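Phosphoserine aminotransferase (Bacillus alcalophilus, PDB 1W23) catalyses the reversible, pyridoxal-phosphate-dependent transamination that makes phosphoserine from 3-phosphohydroxypyruvate in serine biosynthesis, and likewise interconverts phosphohydroxythreonine and its keto acid. Local coordinates at residues Y144-S149 and M189-A194; V220-M223 and A227-I230; F301-E306 and Q310-K315. One frame throughout, in Å; residues are numbered along the deposited sequence.

Interaction 1 (Y144-S149 and M189-A194); sequences YLHITS and MIYAGA
His146 and Tyr191 meet above the seven-stranded mixed sheet that forms the core of the large domain in this class-V aminotransferase, a member of the fold-type I enzymes. Their strands, 142-148 and 189-193, are not neighbours: strand 169-172 runs between them, and the nearest CA atoms across the two segments, those of His146 and Met189, are 9.5 Å apart. The gap is therefore bridged by side chains.

The polar contact is one hydrogen bond, with His146 NE2 2.7 Å from Tyr191 OH and a hydrogen-bond angle of 158°; either group could be the donor. His146 reaches it because its CG is anti to the backbone N (chi1 -178°), which carries the imidazole across toward the other strand.

The two rings meet edge on edge. The ring centroids of His146 and Tyr191 lie 5.8 Å apart with planes at 43°, so neither ring covers the face of the other. Both groups are buried, and a leucine in place of His146 would probably leave the Tyr191 hydroxyl without this mate and the phenol freer to turn.

The surroundings tie the pair to the cofactor site. Tyr191 packs on Asp172, which binds pyridoxal phosphate, and on Phe80 of helix 75-87, while its side chain comes within about 6 Å of the bound cofactor. The ring of Tyr96 meets His146. In the imidazole plane, Tyr191 CZ sits 3.5 Å from His146 NE2, just behind the hydroxyl.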
loop_
_atom_site.group_PDB
_atom_site.type_symbol
_atom_site.label_atom_id
_atom_site.label_comp_id
_atom_site.label_asym_id
_atom_site.label_seq_id
_atom_site.Cartn_x
_atom_site.Cartn_y
_atom_site.Cartn_z
ATOM N N TYR A 144 -0.070 -24.160 -12.947
ATOM C CA TYR A 144 1.232 -23.621 -12.566
ATOM C C TYR A 144 1.802 -24.530 -11.527
ATOM O O TYR A 144 1.109 -25.342 -10.911
ATOM C CB TYR A 144 1.068 -22.198 -12.037
ATOM C CG TYR A 144 0.135 -21.987 -10.883
ATOM C CD1 TYR A 144 -1.157 -21.491 -11.138
ATOM C CD2 TYR A 144 0.480 -22.275 -9.572
ATOM C CE1 TYR A 144 -2.058 -21.297 -10.107
ATOM C CE2 TYR A 144 -0.418 -22.098 -8.550
ATOM C CZ TYR A 144 -1.670 -21.600 -8.796
ATOM O OH TYR A 144 -2.593 -21.396 -7.794
ATOM N N LEU A 145 3.114 -24.352 -11.276
ATOM C CA LEU A 145 3.824 -24.942 -10.144
ATOM C C LEU A 145 4.365 -23.794 -9.314
ATOM O O LEU A 145 5.110 -22.968 -9.872
ATOM C CB LEU A 145 4.980 -25.831 -10.601
ATOM C CG LEU A 145 5.741 -26.522 -9.457
ATOM C CD1 LEU A 145 4.854 -27.529 -8.755
ATOM C CD2 LEU A 145 7.013 -27.134 -9.998
ATOM N N HIS A 146 3.965 -23.715 -8.050
ATOM C CA HIS A 146 4.335 -22.599 -7.162
ATOM C C HIS A 146 5.353 -23.046 -6.153
ATOM O O HIS A 146 5.169 -24.080 -5.490
ATOM C CB HIS A 146 3.061 -22.084 -6.467
ATOM C CG HIS A 146 3.312 -20.906 -5.562
ATOM N ND1 HIS A 146 3.891 -21.018 -4.279
ATOM C CD2 HIS A 146 3.006 -19.599 -5.729
ATOM C CE1 HIS A 146 3.918 -19.784 -3.739
ATOM N NE2 HIS A 146 3.406 -18.909 -4.616
ATOM N N ILE A 147 6.424 -22.245 -6.004
ATOM C CA ILE A 147 7.466 -22.462 -5.016
ATOM C C ILE A 147 7.643 -21.195 -4.193
ATOM O O ILE A 147 7.238 -20.094 -4.582
ATOM C CB ILE A 147 8.802 -22.853 -5.681
ATOM C CG1 ILE A 147 9.429 -21.722 -6.492
ATOM C CG2 ILE A 147 8.634 -24.130 -6.519
ATOM C CD1 ILE A 147 10.814 -22.019 -7.015
ATOM N N THR A 148 8.339 -21.366 -3.049
ATOM C CA THR A 148 8.724 -20.276 -2.170
ATOM C C THR A 148 10.256 -20.308 -2.125
ATOM O O THR A 148 10.841 -21.279 -1.589
ATOM C CB THR A 148 8.151 -20.451 -0.767
ATOM O OG1 THR A 148 6.747 -20.762 -0.862
ATOM C CG2 THR A 148 8.405 -19.221 0.073
ATOM N N SER A 149 10.926 -19.354 -2.767
ATOM C CA SER A 149 12.393 -19.486 -2.938
ATOM C C SER A 149 13.173 -19.461 -1.648
ATOM O O SER A 149 14.143 -20.198 -1.488
ATOM C CB SER A 149 12.880 -18.365 -3.882
ATOM O OG SER A 149 12.489 -17.108 -3.387
ATOM N N MET A 189 6.078 -16.141 -13.477
ATOM C CA MET A 189 5.797 -14.999 -12.598
ATOM C C MET A 189 6.647 -15.117 -11.357
ATOM O O MET A 189 6.802 -16.236 -10.790
ATOM C CB MET A 189 4.306 -14.964 -12.282
ATOM C CG MET A 189 3.922 -13.781 -11.418
ATOM S SD MET A 189 2.151 -13.645 -11.151
ATOM C CE MET A 189 2.220 -13.755 -9.348
ATOM N N ILE A 190 7.150 -14.007 -10.880
ATOM C CA ILE A 190 7.852 -13.849 -9.601
ATOM C C ILE A 190 7.180 -12.728 -8.837
ATOM O O ILE A 190 6.850 -11.696 -9.440
ATOM C CB ILE A 190 9.322 -13.468 -9.864
ATOM C CG1 ILE A 190 10.080 -14.598 -10.548
ATOM C CG2 ILE A 190 9.969 -12.954 -8.622
ATOM C CD1 ILE A 190 11.363 -14.164 -11.155
ATOM N N TYR A 191 6.941 -12.895 -7.539
ATOM C CA TYR A 191 6.418 -11.792 -6.756
ATOM C C TYR A 191 7.166 -11.691 -5.439
ATOM O O TYR A 191 7.732 -12.661 -4.898
ATOM C CB TYR A 191 4.924 -11.913 -6.512
ATOM C CG TYR A 191 4.450 -13.114 -5.777
ATOM C CD1 TYR A 191 4.163 -13.096 -4.426
ATOM C CD2 TYR A 191 4.215 -14.345 -6.428
ATOM C CE1 TYR A 191 3.705 -14.195 -3.718
ATOM C CE2 TYR A 191 3.739 -15.444 -5.741
ATOM C CZ TYR A 191 3.494 -15.376 -4.383
ATOM O OH TYR A 191 2.977 -16.448 -3.675
ATOM N N ALA A 192 7.140 -10.468 -4.868
ATOM C CA ALA A 192 7.845 -10.210 -3.629
ATOM C C ALA A 192 7.298 -8.933 -2.998
ATOM O O ALA A 192 7.315 -7.878 -3.633
ATOM C CB ALA A 192 9.342 -9.927 -3.887
ATOM N N GLY A 193 6.865 -9.009 -1.741
ATOM C CA GLY A 193 6.704 -7.767 -0.967
ATOM C C GLY A 193 8.030 -7.057 -0.912
ATOM O O GLY A 193 9.084 -7.696 -0.775
ATOM N N ALA A 194 8.067 -5.742 -1.016
ATOM C CA ALA A 194 9.340 -5.042 -1.078
ATOM C C ALA A 194 10.105 -5.062 0.221
ATOM O O ALA A 194 11.351 -4.893 0.157
ATOM C CB ALA A 194 9.144 -3.606 -1.511
#

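Interaction 2 (V220-M223 and A227-I230); sequences VPTM and ATHI
Thr228 OG1 donates to the carbonyl of Thr222, and the 2.7 Å between OG1 and Thr222 O makes this the shortest polar bond between 220-223 and 227-230. Here side chains early in helix 226-231 bond back to carbonyls of the preceding loop, where a 3-10 segment begins at Thr222. The two CA atoms, of Thr222 and Thr228, are 6.4 Å apart. On Thr228, OG1 stands beside the backbone N, anti to the carbonyl carbon (chi1 -63°), and this turns the hydroxyl to the loop. The other branch, Thr228 CG2, lies 4.0 Å from Thr222 CG2, so the two threonines also touch through carbon.

A second bond of the same kind comes from the next residue of each segment. His229 NE2 gives its hydrogen to Met223 O at 2.8 Å, nearly straight at 169°. The acceptor lies in the imidazole plane, whereas the donor stands 40° out of the carbonyl plane. Two consecutive carbonyls are thus taken by two consecutive side chains of the helix, which ties the loop to the helix; the straight, in-plane bond should also limit the rotation of the imidazole.

The loop also meets the second subunit: Thr222 OG1 bonds to Glu109 OE2 there, and Met223 packs on Gly74 of that subunit. Met223 also touches Asn237, a pyridoxal phosphate-binding residue, placing this loop beside a cofactor site. Its chain bends at chi2 and chi3 and brings the sulfur to the edge of the imidazole, with Met223 SD 4.0 Å from His229 CE1.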
loop_
_atom_site.group_PDB
_atom_site.type_symbol
_atom_site.label_atom_id
_atom_site.label_comp_id
_atom_site.label_asym_id
_atom_site.label_seq_id
_atom_site.Cartn_x
_atom_site.Cartn_y
_atom_site.Cartn_z
ATOM N N VAL A 220 -13.516 -11.755 -12.906
ATOM C CA VAL A 220 -12.620 -11.298 -11.840
ATOM C C VAL A 220 -12.734 -9.782 -11.662
ATOM O O VAL A 220 -12.703 -9.069 -12.680
ATOM C CB VAL A 220 -11.179 -11.726 -12.170
ATOM C CG1 VAL A 220 -10.185 -11.136 -11.171
ATOM C CG2 VAL A 220 -11.095 -13.268 -12.176
ATOM N N PRO A 221 -12.878 -9.255 -10.442
ATOM C CA PRO A 221 -12.946 -7.804 -10.238
ATOM C C PRO A 221 -11.787 -7.089 -10.919
ATOM O O PRO A 221 -10.645 -7.585 -10.950
ATOM C CB PRO A 221 -12.826 -7.678 -8.757
ATOM C CG PRO A 221 -13.538 -8.916 -8.268
ATOM C CD PRO A 221 -13.030 -9.998 -9.196
ATOM N N THR A 222 -12.042 -5.850 -11.364
ATOM C CA THR A 222 -11.066 -5.070 -12.111
ATOM C C THR A 222 -9.708 -4.998 -11.422
ATOM O O THR A 222 -8.638 -5.223 -12.047
ATOM C CB THR A 222 -11.649 -3.641 -12.318
ATOM O OG1 THR A 222 -12.942 -3.727 -12.921
ATOM C CG2 THR A 222 -10.730 -2.901 -13.263
ATOM N N MET A 223 -9.709 -4.653 -10.146
ATOM C CA MET A 223 -8.440 -4.444 -9.408
ATOM C C MET A 223 -7.694 -5.755 -9.240
ATOM O O MET A 223 -6.484 -5.697 -8.948
ATOM C CB MET A 223 -8.699 -3.836 -8.020
ATOM C CG MET A 223 -8.846 -2.315 -7.986
ATOM S SD MET A 223 -7.305 -1.449 -8.404
ATOM C CE MET A 223 -6.295 -1.773 -6.968
ATOM N N ALA A 227 -4.268 -8.223 -15.934
ATOM C CA ALA A 227 -4.403 -7.462 -17.171
ATOM C C ALA A 227 -4.664 -5.999 -16.894
ATOM O O ALA A 227 -4.154 -5.124 -17.662
ATOM C CB ALA A 227 -5.499 -8.103 -18.040
ATOM N N THR A 228 -5.411 -5.628 -15.880
ATOM C CA THR A 228 -5.689 -4.224 -15.556
ATOM C C THR A 228 -4.410 -3.476 -15.338
ATOM O O THR A 228 -4.210 -2.351 -15.837
ATOM C CB THR A 228 -6.583 -4.169 -14.288
ATOM O OG1 THR A 228 -7.835 -4.793 -14.584
ATOM C CG2 THR A 228 -6.807 -2.755 -13.811
ATOM N N HIS A 229 -3.536 -4.086 -14.542
ATOM C CA HIS A 229 -2.301 -3.434 -14.137
ATOM C C HIS A 229 -1.249 -3.465 -15.250
ATOM O O HIS A 229 -0.461 -2.532 -15.398
ATOM C CB HIS A 229 -1.784 -4.073 -12.834
ATOM C CG HIS A 229 -2.846 -3.959 -11.767
ATOM N ND1 HIS A 229 -3.135 -2.729 -11.184
ATOM C CD2 HIS A 229 -3.689 -4.906 -11.267
ATOM C CE1 HIS A 229 -4.123 -2.956 -10.325
ATOM N NE2 HIS A 229 -4.476 -4.248 -10.333
ATOM N N ILE A 230 -1.205 -4.529 -16.056
ATOM C CA ILE A 230 -0.331 -4.597 -17.211
ATOM C C ILE A 230 -0.711 -3.480 -18.185
ATOM O O ILE A 230 0.150 -2.688 -18.620
ATOM C CB ILE A 230 -0.450 -5.963 -17.923
ATOM C CG1 ILE A 230 0.213 -7.043 -17.000
ATOM C CG2 ILE A 230 0.199 -5.967 -19.279
ATOM C CD1 ILE A 230 -0.145 -8.473 -17.417
#

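Interaction 3 (F301-E306 and Q310-K315); sequences FNLRNE and QQFLAK
Phe301, Leu303 and Phe312 make the apolar part of this contact, in a strand-loop-helix unit that runs from strand 298-302 into helix 306-318. Phe312 CE2 comes to the edge of the Phe301 ring, near its plane, at 4.0 Å from Phe301 CE1. Phe301 gets there with CG lodged between its backbone N and carbonyl carbon (chi1 59°). Leu303 uses both methyls: CD2 is 3.7 Å from Phe312 CB, and CD1 is 4.0 Å from Phe312 CD2, approaching the ring obliquely. The aromatic side chain of the helix is thus held near its root by the leucine and at its far rim by the other phenylalanine.

The polar part sits at the start of the helix. Gln310 N bonds to Glu306 O at 2.9 Å, the i to i+4 bond of the first turn. Alongside this bond the two side chains cross, with Gln310 NE2 3.4 Å from Glu306 CG and the carboxylate and amide planes 78° apart. No hydrogen bond joins them; Glu306 OE1 bonds instead to Asn309 ND2. Asn305 is the N-cap, its OD1 taking the backbone N of Leu308, so the helix end is closed by a side chain.

Strand 298-302 is the middle strand of a three-stranded antiparallel sheet, consistent with the small C-terminal domain of fold-type I aminotransferases, and Phe301 and Phe312 both touch Cys333 of its neighbour, strand 333-336. Helix 343-359 packs against the same aromatic group, with Met353 on both phenylalanines and Phe356 edge-to-face with Phe312.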
loop_
_atom_site.group_PDB
_atom_site.type_symbol
_atom_site.label_atom_id
_atom_site.label_comp_id
_atom_site.label_asym_id
_atom_site.label_seq_id
_atom_site.Cartn_x
_atom_site.Cartn_y
_atom_site.Cartn_z
ATOM N N PHE A 301 18.127 -20.705 14.402
ATOM C CA PHE A 301 18.897 -21.570 15.290
ATOM C C PHE A 301 18.257 -21.551 16.688
ATOM O O PHE A 301 17.487 -20.677 17.040
ATOM C CB PHE A 301 20.362 -21.186 15.380
ATOM C CG PHE A 301 20.651 -19.779 15.864
ATOM C CD1 PHE A 301 20.979 -19.570 17.213
ATOM C CD2 PHE A 301 20.602 -18.679 15.040
ATOM C CE1 PHE A 301 21.255 -18.301 17.704
ATOM C CE2 PHE A 301 20.921 -17.408 15.537
ATOM C CZ PHE A 301 21.245 -17.244 16.862
ATOM N N ASN A 302 18.643 -22.570 17.465
ATOM C CA ASN A 302 18.238 -22.714 18.871
ATOM C C ASN A 302 19.478 -22.989 19.712
ATOM O O ASN A 302 20.450 -23.564 19.223
ATOM C CB ASN A 302 17.248 -23.896 19.064
ATOM C CG ASN A 302 15.865 -23.595 18.613
ATOM O OD1 ASN A 302 15.065 -23.090 19.439
ATOM N ND2 ASN A 302 15.536 -23.871 17.353
ATOM N N LEU A 303 19.390 -22.693 20.994
ATOM C CA LEU A 303 20.328 -23.148 22.008
ATOM C C LEU A 303 19.840 -24.500 22.516
ATOM O O LEU A 303 18.859 -25.059 22.024
ATOM C CB LEU A 303 20.508 -22.072 23.085
ATOM C CG LEU A 303 21.346 -20.854 22.665
ATOM C CD1 LEU A 303 20.628 -19.917 21.691
ATOM C CD2 LEU A 303 21.794 -20.085 23.913
ATOM N N ARG A 304 20.515 -25.100 23.522
ATOM C CA ARG A 304 20.164 -26.465 23.919
ATOM C C ARG A 304 18.837 -26.600 24.656
ATOM O O ARG A 304 18.295 -27.716 24.765
ATOM C CB ARG A 304 21.270 -27.072 24.806
ATOM C CG ARG A 304 22.481 -27.564 24.026
ATOM C CD ARG A 304 23.401 -28.454 24.886
ATOM N NE ARG A 304 24.406 -29.099 24.030
ATOM C CZ ARG A 304 25.615 -28.561 23.765
ATOM N NH1 ARG A 304 26.007 -27.419 24.342
ATOM N NH2 ARG A 304 26.388 -29.224 22.910
ATOM N N ASN A 305 18.266 -25.570 25.242
ATOM C CA ASN A 305 16.968 -25.606 25.891
ATOM C C ASN A 305 16.349 -24.230 25.835
ATOM O O ASN A 305 16.973 -23.236 25.427
ATOM C CB ASN A 305 17.123 -26.194 27.293
ATOM C CG ASN A 305 18.039 -25.385 28.197
ATOM O OD1 ASN A 305 17.777 -24.203 28.374
ATOM N ND2 ASN A 305 19.080 -26.012 28.729
ATOM N N GLU A 306 15.094 -24.137 26.200
ATOM C CA GLU A 306 14.314 -22.935 26.054
ATOM C C GLU A 306 14.793 -21.906 27.067
ATOM O O GLU A 306 14.763 -20.686 26.785
ATOM C CB GLU A 306 12.802 -23.224 26.225
ATOM C CG GLU A 306 11.944 -21.997 26.095
ATOM C CD GLU A 306 12.089 -21.302 24.775
ATOM O OE1 GLU A 306 12.571 -21.860 23.772
ATOM O OE2 GLU A 306 11.668 -20.115 24.809
ATOM N N GLN A 310 15.938 -18.140 25.978
ATOM C CA GLN A 310 15.412 -16.913 26.585
ATOM C C GLN A 310 16.523 -16.013 27.101
ATOM O O GLN A 310 16.504 -14.795 26.891
ATOM C CB GLN A 310 14.422 -17.265 27.711
ATOM C CG GLN A 310 13.190 -18.044 27.387
ATOM C CD GLN A 310 12.559 -18.761 28.623
ATOM O OE1 GLN A 310 12.873 -18.817 29.825
ATOM N NE2 GLN A 310 11.449 -19.484 28.335
ATOM N N GLN A 311 17.508 -16.615 27.763
ATOM C CA GLN A 311 18.610 -15.872 28.326
ATOM C C GLN A 311 19.431 -15.225 27.223
ATOM O O GLN A 311 19.828 -14.042 27.339
ATOM C CB GLN A 311 19.460 -16.797 29.194
ATOM C CG GLN A 311 18.771 -17.216 30.480
ATOM C CD GLN A 311 19.456 -18.432 31.110
ATOM O OE1 GLN A 311 20.526 -18.877 30.709
ATOM N NE2 GLN A 311 18.761 -18.950 32.123
ATOM N N PHE A 312 19.700 -15.968 26.155
ATOM C CA PHE A 312 20.450 -15.397 24.998
ATOM C C PHE A 312 19.709 -14.243 24.390
ATOM O O PHE A 312 20.278 -13.199 24.117
ATOM C CB PHE A 312 20.687 -16.548 23.987
ATOM C CG PHE A 312 21.309 -16.029 22.705
ATOM C CD1 PHE A 312 22.631 -15.670 22.631
ATOM C CD2 PHE A 312 20.526 -15.900 21.584
ATOM C CE1 PHE A 312 23.162 -15.162 21.434
ATOM C CE2 PHE A 312 21.063 -15.391 20.420
ATOM C CZ PHE A 312 22.374 -15.007 20.338
ATOM N N LEU A 313 18.404 -14.431 24.111
ATOM C CA LEU A 313 17.634 -13.370 23.447
ATOM C C LEU A 313 17.534 -12.132 24.335
ATOM O O LEU A 313 17.571 -10.988 23.864
ATOM C CB LEU A 313 16.261 -13.879 23.025
ATOM C CG LEU A 313 16.301 -14.871 21.846
ATOM C CD1 LEU A 313 14.950 -15.548 21.699
ATOM C CD2 LEU A 313 16.731 -14.162 20.562
ATOM N N ALA A 314 17.449 -12.325 25.668
ATOM C CA ALA A 314 17.427 -11.191 26.580
ATOM C C ALA A 314 18.763 -10.448 26.590
ATOM O O ALA A 314 18.765 -9.219 26.608
ATOM C CB ALA A 314 17.041 -11.637 28.009
ATOM N N LYS A 315 19.844 -11.174 26.543
ATOM C CA LYS A 315 21.158 -10.543 26.504
ATOM C C LYS A 315 21.316 -9.796 25.205
ATOM O O LYS A 315 21.843 -8.675 25.154
ATOM C CB LYS A 315 22.252 -11.613 26.669
ATOM C CG LYS A 315 23.651 -11.070 26.677
ATOM C CD LYS A 315 23.887 -10.209 27.883
ATOM C CE LYS A 315 25.335 -9.758 27.871
ATOM N NZ LYS A 315 25.574 -8.719 28.917
#

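In the fold
The three contacts follow one another along the chain in the order 1, 2, 3. Interaction 1 lies nearest the centre, on the seven-stranded sheet. Interaction 2, with its centre about 19 Å away, sits beyond an edge of that sheet, where His229 packs on strand 67-72, and faces the second subunit. Interaction 3 belongs instead to the three-stranded antiparallel sheet; its centre is about 32 Å from that of interaction 1 and about 47 Å from that of interaction 2, across the middle of the chain. Cofactor-site residues thus border interactions 1 and 2, while interaction 3, away from the annotated sites, is internal to the part built on the smaller sheet.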